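Local coordinates for Tat pathway signal sequence domain protein (Parabacteroides merdae, PDB 4Q9A), which is a putative GDSL-like lipase or acylhydrolase of the SGNH hydrolase clan, probably cleaving ester bonds in a substrate not yet identified, at residues A[126-131]-A[174-179]; A[155-160]-A[206-211]. One frame throughout, in Å; residues are numbered along the deposited sequence.

In the fold
The two contacts belong to one alpha/beta fold, with centres 25 Å apart and nearest atoms about 16 Å apart, and they do not touch. Along the chain their segments alternate: 126-131, 155-160, 174-179, 206-211. Interaction 1 joins helices 120-137 and 167-179, which pack beside each other against the parallel five-stranded sheet. Interaction 2 joins loops: 155-160 comes after strand 142-146 and enters helix 159-162, the helix next before 167-179, while 206-211 leads into helix 212-226. Interaction 1 thus belongs to the helical layer of the fold, and interaction 2 to the loop region that brings His209 to the phosphoserine at position 28, the probable active-site region.

Interaction 1 of 2, residues A[126-131]-A[174-179]; sequences DLRALL and RKLSEE
Leu176 reaches from helix 167-179 to helix 120-137 and there meets Leu127, Arg128 and Leu131. Its two methyls divide the work. Leu176 CD1 faces the Leu127 side chain, 3.8 Å from Leu127 CB, with Leu127 CG and CD2 slightly farther off. Leu176 CD2 meets the base of Arg128, 3.7 Å from Arg128 CB, and continues to its guanidinium, with Arg128 NE at 3.6 Å; the two side chains cross at about a right angle. Leu131 adds its CD1, 4.0 Å from Leu176 CB. This leucine cluster is the tightly packed, buried part of the contact.

The axes of 126-131 and 174-179 run 28° apart, in nearly the same direction, and approach to 10.6 Å. This is what two successive beta-alpha-beta crossovers of a parallel sheet produce: helix 120-137 leads into strand 142-146, and helix 167-179 leads from there into strand 183-185. Leu131 also touches Ile143 of strand 142-146, which places the leucines over the sheet.

Toward solvent the contact turns polar and looser. Arg128 leaves the backbone with CG anti to N, then bends at chi3 (-59°), and grips Glu179 side-on with two nitrogens. Arg128 NE meets the syn lone pair of Glu179 OE1 at 2.9 Å, close to the guanidinium plane. The second bond, Arg128 NH2 to Glu179 OE2, is longer at 3.3 Å and more tilted, although guanidinium and carboxylate are nearly coplanar, 20° apart. Lys175, extended along its whole length, brings NZ to 4.1 Å from Arg128 NH2. Those like charges share a partner, since Glu124 OE2 forms salt bridges with both, and its carboxylate would probably ease their repulsion on this solvent-facing side.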
loop_
_atom_site.group_PDB
_atom_site.type_symbol
_atom_site.label_atom_id
_atom_site.label_comp_id
_atom_site.label_asym_id
_atom_site.label_seq_id
_atom_site.Cartn_x
_atom_site.Cartn_y
_atom_site.Cartn_z
ATOM N N ASP A 126 15.992 24.700 -15.212
ATOM C CA ASP A 126 16.659 23.852 -14.220
ATOM C C ASP A 126 16.346 22.364 -14.434
ATOM O O ASP A 126 17.266 21.531 -14.341
ATOM C CB ASP A 126 16.295 24.275 -12.789
ATOM C CG ASP A 126 16.978 25.544 -12.274
ATOM O OD1 ASP A 126 17.592 26.279 -13.097
ATOM O OD2 ASP A 126 16.874 25.821 -11.058
ATOM N N LEU A 127 15.065 22.037 -14.748
ATOM C CA LEU A 127 14.624 20.661 -14.995
ATOM C C LEU A 127 15.230 20.131 -16.302
ATOM O O LEU A 127 15.727 19.001 -16.325
ATOM C CB LEU A 127 13.087 20.569 -15.000
ATOM C CG LEU A 127 12.423 19.185 -14.730
ATOM C CD1 LEU A 127 13.158 18.358 -13.661
ATOM C CD2 LEU A 127 10.982 19.361 -14.323
ATOM N N ARG A 128 15.278 20.994 -17.343
ATOM C CA ARG A 128 15.882 20.668 -18.627
ATOM C C ARG A 128 17.331 20.254 -18.374
ATOM O O ARG A 128 17.754 19.168 -18.789
ATOM C CB ARG A 128 15.794 21.856 -19.613
ATOM C CG ARG A 128 16.368 21.509 -20.991
ATOM C CD ARG A 128 16.043 22.511 -22.091
ATOM N NE ARG A 128 14.599 22.672 -22.282
ATOM C CZ ARG A 128 13.931 23.803 -22.055
ATOM N NH1 ARG A 128 14.583 24.905 -21.680
ATOM N NH2 ARG A 128 12.614 23.849 -22.221
ATOM N N ALA A 129 18.050 21.101 -17.609
ATOM C CA ALA A 129 19.446 20.933 -17.228
ATOM C C ALA A 129 19.644 19.636 -16.453
ATOM O O ALA A 129 20.576 18.892 -16.785
ATOM C CB ALA A 129 19.911 22.126 -16.414
ATOM N N LEU A 130 18.750 19.347 -15.464
ATOM C CA LEU A 130 18.788 18.119 -14.650
ATOM C C LEU A 130 18.557 16.850 -15.495
ATOM O O LEU A 130 19.216 15.833 -15.270
ATOM C CB LEU A 130 17.759 18.167 -13.506
ATOM C CG LEU A 130 17.880 17.068 -12.414
ATOM C CD1 LEU A 130 19.218 17.094 -11.736
ATOM C CD2 LEU A 130 16.802 17.217 -11.352
ATOM N N LEU A 131 17.637 16.925 -16.471
ATOM C CA LEU A 131 17.315 15.811 -17.361
ATOM C C LEU A 131 18.434 15.595 -18.389
ATOM O O LEU A 131 18.745 14.442 -18.701
ATOM C CB LEU A 131 15.959 16.047 -18.049
ATOM C CG LEU A 131 14.743 15.939 -17.118
ATOM C CD1 LEU A 131 13.510 16.649 -17.712
ATOM C CD2 LEU A 131 14.460 14.469 -16.710
ATOM N N ARG A 174 5.244 18.559 -18.785
ATOM C CA ARG A 174 4.816 17.804 -19.958
ATOM C C ARG A 174 5.738 18.057 -21.146
ATOM O O ARG A 174 6.144 17.089 -21.796
ATOM C CB ARG A 174 3.366 18.119 -20.338
ATOM C CG ARG A 174 2.837 17.214 -21.452
ATOM C CD ARG A 174 1.405 17.524 -21.843
ATOM N NE ARG A 174 0.448 17.178 -20.787
ATOM C CZ ARG A 174 -0.031 15.955 -20.565
ATOM N NH1 ARG A 174 0.366 14.931 -21.316
ATOM N NH2 ARG A 174 -0.897 15.743 -19.578
ATOM N N LYS A 175 6.063 19.342 -21.429
ATOM C CA LYS A 175 6.925 19.778 -22.545
ATOM C C LYS A 175 8.288 19.070 -22.487
ATOM O O LYS A 175 8.815 18.647 -23.525
ATOM C CB LYS A 175 7.112 21.308 -22.489
ATOM C CG LYS A 175 7.965 21.928 -23.595
ATOM C CD LYS A 175 8.187 23.424 -23.323
ATOM C CE LYS A 175 9.056 24.116 -24.346
ATOM N NZ LYS A 175 9.275 25.548 -23.996
ATOM N N LEU A 176 8.818 18.914 -21.259
ATOM C CA LEU A 176 10.108 18.307 -21.040
ATOM C C LEU A 176 10.036 16.799 -21.164
ATOM O O LEU A 176 10.988 16.197 -21.669
ATOM C CB LEU A 176 10.682 18.749 -19.699
ATOM C CG LEU A 176 11.130 20.217 -19.679
ATOM C CD1 LEU A 176 11.257 20.726 -18.275
ATOM C CD2 LEU A 176 12.439 20.437 -20.495
ATOM N N SER A 177 8.902 16.184 -20.767
ATOM C CA SER A 177 8.719 14.733 -20.933
ATOM C C SER A 177 8.753 14.400 -22.438
ATOM O O SER A 177 9.283 13.361 -22.821
ATOM C CB SER A 177 7.426 14.246 -20.278
ATOM O OG SER A 177 6.301 14.462 -21.111
ATOM N N GLU A 178 8.238 15.324 -23.278
ATOM C CA GLU A 178 8.216 15.188 -24.731
ATOM C C GLU A 178 9.640 15.340 -25.287
ATOM O O GLU A 178 10.085 14.474 -26.050
ATOM C CB GLU A 178 7.259 16.213 -25.382
ATOM C CG GLU A 178 5.776 15.952 -25.144
ATOM C CD GLU A 178 4.847 17.160 -25.125
ATOM O OE1 GLU A 178 5.267 18.267 -25.533
ATOM O OE2 GLU A 178 3.679 16.990 -24.704
ATOM N N GLU A 179 10.360 16.418 -24.873
ATOM C CA GLU A 179 11.731 16.752 -25.290
ATOM C C GLU A 179 12.700 15.607 -25.084
ATOM O O GLU A 179 13.491 15.311 -25.982
ATOM C CB GLU A 179 12.256 17.974 -24.519
ATOM C CG GLU A 179 11.693 19.313 -24.971
ATOM C CD GLU A 179 12.327 20.538 -24.335
ATOM O OE1 GLU A 179 13.454 20.416 -23.798
ATOM O OE2 GLU A 179 11.733 21.637 -24.447
#

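Interaction 2 of 2, residues A[155-160]-A[206-211]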
loop_
_atom_site.group_PDB
_atom_site.type_symbol
_atom_site.label_atom_id
_atom_site.label_comp_id
_atom_site.label_asym_id
_atom_site.label_seq_id
_atom_site.Cartn_x
_atom_site.Cartn_y
_atom_site.Cartn_z
ATOM N N ALA A 155 -6.628 22.643 2.006
ATOM C CA ALA A 155 -6.423 23.646 3.053
ATOM C C ALA A 155 -5.397 24.734 2.691
ATOM O O ALA A 155 -5.614 25.889 3.048
ATOM C CB ALA A 155 -5.998 22.972 4.349
ATOM N N ALA A 156 -4.296 24.372 2.002
ATOM C CA ALA A 156 -3.175 25.261 1.666
ATOM C C ALA A 156 -3.335 26.062 0.369
ATOM O O ALA A 156 -2.525 26.969 0.113
ATOM C CB ALA A 156 -1.902 24.446 1.576
ATOM N N ILE A 157 -4.352 25.746 -0.448
ATOM C CA ILE A 157 -4.520 26.420 -1.732
ATOM C C ILE A 157 -5.550 27.564 -1.658
ATOM O O ILE A 157 -6.683 27.390 -1.181
ATOM C CB ILE A 157 -4.831 25.390 -2.864
ATOM C CG1 ILE A 157 -3.538 24.730 -3.358
ATOM C CG2 ILE A 157 -5.527 26.016 -4.052
ATOM C CD1 ILE A 157 -3.186 23.468 -2.688
ATOM N N GLU A 158 -5.104 28.738 -2.135
ATOM C CA GLU A 158 -5.855 29.975 -2.322
ATOM C C GLU A 158 -5.917 30.159 -3.826
ATOM O O GLU A 158 -4.895 30.474 -4.439
ATOM C CB GLU A 158 -5.153 31.142 -1.610
ATOM C CG GLU A 158 -5.934 31.733 -0.458
ATOM C CD GLU A 158 -5.494 33.111 0.004
ATOM O OE1 GLU A 158 -4.264 33.333 0.131
ATOM O OE2 GLU A 158 -6.385 33.957 0.274
ATOM N N ASP A 159 -7.077 29.856 -4.442
ATOM C CA ASP A 159 -7.278 29.860 -5.899
ATOM C C ASP A 159 -6.725 31.137 -6.602
ATOM O O ASP A 159 -6.038 31.013 -7.622
ATOM C CB ASP A 159 -8.757 29.619 -6.244
ATOM C CG ASP A 159 -9.227 28.174 -6.032
ATOM O OD1 ASP A 159 -8.974 27.612 -4.916
ATOM O OD2 ASP A 159 -9.887 27.619 -6.961
ATOM N N SER A 160 -6.942 32.330 -6.010
ATOM C CA SER A 160 -6.435 33.603 -6.527
ATOM C C SER A 160 -4.888 33.656 -6.557
ATOM O O SER A 160 -4.311 34.301 -7.436
ATOM C CB SER A 160 -6.965 34.749 -5.676
ATOM O OG SER A 160 -6.652 34.543 -4.307
ATOM N N ASP A 206 -4.387 19.244 2.618
ATOM C CA ASP A 206 -3.846 20.572 2.285
ATOM C C ASP A 206 -3.919 20.911 0.775
ATOM O O ASP A 206 -3.756 22.084 0.406
ATOM C CB ASP A 206 -2.405 20.739 2.786
ATOM C CG ASP A 206 -1.437 19.632 2.415
ATOM O OD1 ASP A 206 -1.493 19.149 1.269
ATOM O OD2 ASP A 206 -0.578 19.301 3.248
ATOM N N GLY A 207 -4.173 19.902 -0.063
ATOM C CA GLY A 207 -4.259 20.061 -1.514
ATOM C C GLY A 207 -2.919 19.930 -2.219
ATOM O O GLY A 207 -2.850 20.017 -3.443
ATOM N N VAL A 208 -1.842 19.724 -1.443
ATOM C CA VAL A 208 -0.462 19.580 -1.912
ATOM C C VAL A 208 0.003 18.144 -1.673
ATOM O O VAL A 208 0.432 17.478 -2.613
ATOM C CB VAL A 208 0.472 20.592 -1.188
ATOM C CG1 VAL A 208 1.940 20.317 -1.488
ATOM C CG2 VAL A 208 0.112 22.026 -1.537
ATOM N N HIS A 209 -0.049 17.707 -0.393
ATOM C CA HIS A 209 0.375 16.404 0.087
ATOM C C HIS A 209 -0.831 15.463 0.130
ATOM O O HIS A 209 -1.800 15.732 0.858
ATOM C CB HIS A 209 1.053 16.505 1.483
ATOM C CG HIS A 209 2.115 17.562 1.599
ATOM N ND1 HIS A 209 1.802 18.864 1.967
ATOM C CD2 HIS A 209 3.456 17.482 1.377
ATOM C CE1 HIS A 209 2.953 19.531 1.951
ATOM N NE2 HIS A 209 3.975 18.747 1.591
ATOM N N PRO A 210 -0.759 14.335 -0.618
ATOM C CA PRO A 210 -1.868 13.372 -0.611
ATOM C C PRO A 210 -1.927 12.508 0.646
ATOM O O PRO A 210 -0.891 12.117 1.193
ATOM C CB PRO A 210 -1.567 12.490 -1.822
ATOM C CG PRO A 210 -0.100 12.535 -1.958
ATOM C CD PRO A 210 0.331 13.892 -1.513
ATOM N N ASP A 211 -3.159 12.179 1.067
ATOM C CA ASP A 211 -3.437 11.287 2.185
ATOM C C ASP A 211 -3.641 9.883 1.599
ATOM O O ASP A 211 -3.504 9.724 0.384
ATOM C CB ASP A 211 -4.621 11.790 3.009
ATOM C CG ASP A 211 -4.515 13.252 3.421
ATOM O OD1 ASP A 211 -3.373 13.730 3.649
ATOM O OD2 ASP A 211 -5.576 13.924 3.510
#
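Ala155 and Asp206 bring the two backbones to their nearest approach, 4.1 Å between CA atoms, with neither segment forming a strand here. One hydrogen bond ties them: Ala156 N donates to Asp206 O at 2.8 Å, with an N-H...O angle of 152°. Gly207 then takes a positive phi of 88°, and the side on which a CB would stand is the one that faces Ile157. The tip of that isoleucine, CD1, lies beside the carbonyl oxygens of Asp206 and Gly207 and ends 3.8 Å from Val208 CG2. Ala156 CB comes alongside Asp206 CB at 3.9 Å.

From there the Asp206 carboxylate turns away from 155-160 and back over its own loop, CG lying between the backbone N and the carbonyl carbon (chi1 50°). Asp206 OD1 is gripped twice, by Val208 N at 2.8 Å on its anti side, an Asx turn, and by His209 N at 2.6 Å through its syn lone pair. Asp206 OD2 takes His209 ND1 at 2.7 Å, helping to fix the rotation of the imidazole, while Val208 CG1 rests on one face of that ring, near the rim. An alanine in place of Asp206 would probably leave both backbone N-H groups without their acceptor and His209 ND1 without its carboxylate partner, the ring less firmly oriented.

The Asp-x-x-His spacing matches the conserved block that supplies catalytic Asp and His in SGNH hydrolases, and His209 NE2 bonds a phosphate oxygen of the phosphoserine at position 28, consistent with such a site. Further backbone bonds, Ala155 with Asn205 and Gly207 with Leu151, extend the junction on the neighbouring loops. Trp109 of helix 106-113 packs on both Ala156 and Val208, and 206-211 itself bridges helices 200-203 and 212-226.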